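Local coordinates for probable thiol peroxidase (Chromobacterium violaceum, PDB 3KEB), which probably reduces peroxides through a redox-active thiol, as a member of the thioredoxin-fold redoxin family, at residues A[142-145]-A[149-152]. Sequence-based numbering, arbitrary orientation.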
loop_
_atom_site.group_PDB
_atom_site.type_symbol
_atom_site.label_atom_id
_atom_site.label_comp_id
_atom_site.label_asym_id
_atom_site.label_seq_id
_atom_site.Cartn_x
_atom_site.Cartn_y
_atom_site.Cartn_z
ATOM N N LEU A 142 7.445 15.880 15.879
ATOM C CA LEU A 142 6.608 16.913 16.465
ATOM C C LEU A 142 6.956 18.233 15.772
ATOM O O LEU A 142 8.123 18.686 15.799
ATOM C CB LEU A 142 6.889 17.061 17.955
ATOM C CG LEU A 142 6.239 18.221 18.687
ATOM C CD1 LEU A 142 4.714 18.060 18.747
ATOM C CD2 LEU A 142 6.927 18.407 20.091
ATOM N N ALA A 143 5.919 18.862 15.208
ATOM C CA ALA A 143 6.055 20.173 14.508
ATOM C C ALA A 143 4.988 21.124 14.998
ATOM O O ALA A 143 3.866 20.705 15.360
ATOM C CB ALA A 143 5.954 20.016 12.978
ATOM N N ASP A 144 5.338 22.395 15.073
ATOM C CA ASP A 144 4.361 23.412 15.446
ATOM C C ASP A 144 3.458 23.819 14.274
ATOM O O ASP A 144 3.546 23.261 13.180
ATOM C CB ASP A 144 5.053 24.602 16.095
ATOM C CG ASP A 144 6.035 25.305 15.197
ATOM O OD1 ASP A 144 5.877 25.277 13.957
ATOM O OD2 ASP A 144 6.961 25.939 15.787
ATOM N N ALA A 145 2.623 24.829 14.473
ATOM C CA ALA A 145 1.668 25.205 13.458
ATOM C C ALA A 145 2.350 25.880 12.259
ATOM O O ALA A 145 1.778 25.891 11.161
ATOM C CB ALA A 145 0.592 26.114 14.040
ATOM N N VAL A 149 10.046 21.863 13.052
ATOM C CA VAL A 149 10.287 20.665 13.858
ATOM C C VAL A 149 10.834 21.016 15.244
ATOM O O VAL A 149 11.816 21.771 15.354
ATOM C CB VAL A 149 11.251 19.699 13.111
ATOM C CG1 VAL A 149 11.585 18.434 13.941
ATOM C CG2 VAL A 149 10.611 19.218 11.795
ATOM N N HIS A 150 10.183 20.488 16.292
ATOM C CA HIS A 150 10.659 20.624 17.713
ATOM C C HIS A 150 11.312 19.356 18.290
ATOM O O HIS A 150 12.169 19.413 19.197
ATOM C CB HIS A 150 9.492 21.012 18.635
ATOM C CG HIS A 150 8.998 22.403 18.423
ATOM N ND1 HIS A 150 9.077 23.381 19.389
ATOM C CD2 HIS A 150 8.435 22.986 17.343
ATOM C CE1 HIS A 150 8.581 24.506 18.911
ATOM N NE2 HIS A 150 8.190 24.293 17.669
ATOM N N TYR A 151 10.959 18.210 17.722
ATOM C CA TYR A 151 11.499 16.916 18.122
ATOM C C TYR A 151 11.343 15.944 16.959
ATOM O O TYR A 151 10.280 15.920 16.297
ATOM C CB TYR A 151 10.697 16.369 19.348
ATOM C CG TYR A 151 11.160 15.044 19.764
ATOM C CD1 TYR A 151 12.214 14.927 20.625
ATOM C CD2 TYR A 151 10.588 13.871 19.230
ATOM C CE1 TYR A 151 12.684 13.659 21.012
ATOM C CE2 TYR A 151 11.062 12.590 19.606
ATOM C CZ TYR A 151 12.093 12.508 20.514
ATOM O OH TYR A 151 12.619 11.297 20.926
ATOM N N SER A 152 12.347 15.115 16.722
ATOM C CA SER A 152 12.199 14.031 15.740
ATOM C C SER A 152 12.996 12.796 16.197
ATOM O O SER A 152 14.062 12.938 16.777
ATOM C CB SER A 152 12.598 14.487 14.301
ATOM O OG SER A 152 13.987 14.764 14.183
#
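A beta-hairpin contact, carrying a classic bulge in its second strand, joins Leu142 to His150 and Tyr151 at one margin of the central mixed sheet, where strand 149-154 is the outermost within the chain. The carbonyl oxygen of Leu142 serves both bulge residues: His150 N donates a short bond to Leu142 O (2.8 Å), whereas the bond from Tyr151 N to the same oxygen is weak at 3.5 Å. Leu142 N returns a bond to Tyr151 O (2.9 Å), completing the antiparallel hydrogen-bonded pair. The extra residue shifts the register by one, and Ala143 lies beside Val149 as a non-hydrogen-bonded pair with their CA atoms 4.3 Å apart. In this thioredoxin-like fold the hairpin packs one face on helix 164-177: Leu142 and Tyr151 lie on that face, their CB atoms 4.1 Å apart, and reach Leu171 and Leu170 respectively. The side chains of Ala143 and Val149 take the other face, where Ala143 touches Leu28 and Val149 touches Ile141. Near the turn, the imidazole of His150 reaches back across the hairpin and NE2 donates a nearly straight bond (169°) to Asp144 OD2, 2.8 Å away. That oxygen lies in the ring plane, yet the nitrogen approaches from above the carboxylate, whose plane is turned 71° from the ring. CG of Asp144 lies between its own backbone N and carbonyl carbon (chi1 62°), a rotation that lets OD2 meet the imidazole while OD1 accepts a bond from Val148 N within the turn. CD2 of Leu142 packs against His150 CB at 3.9 Å.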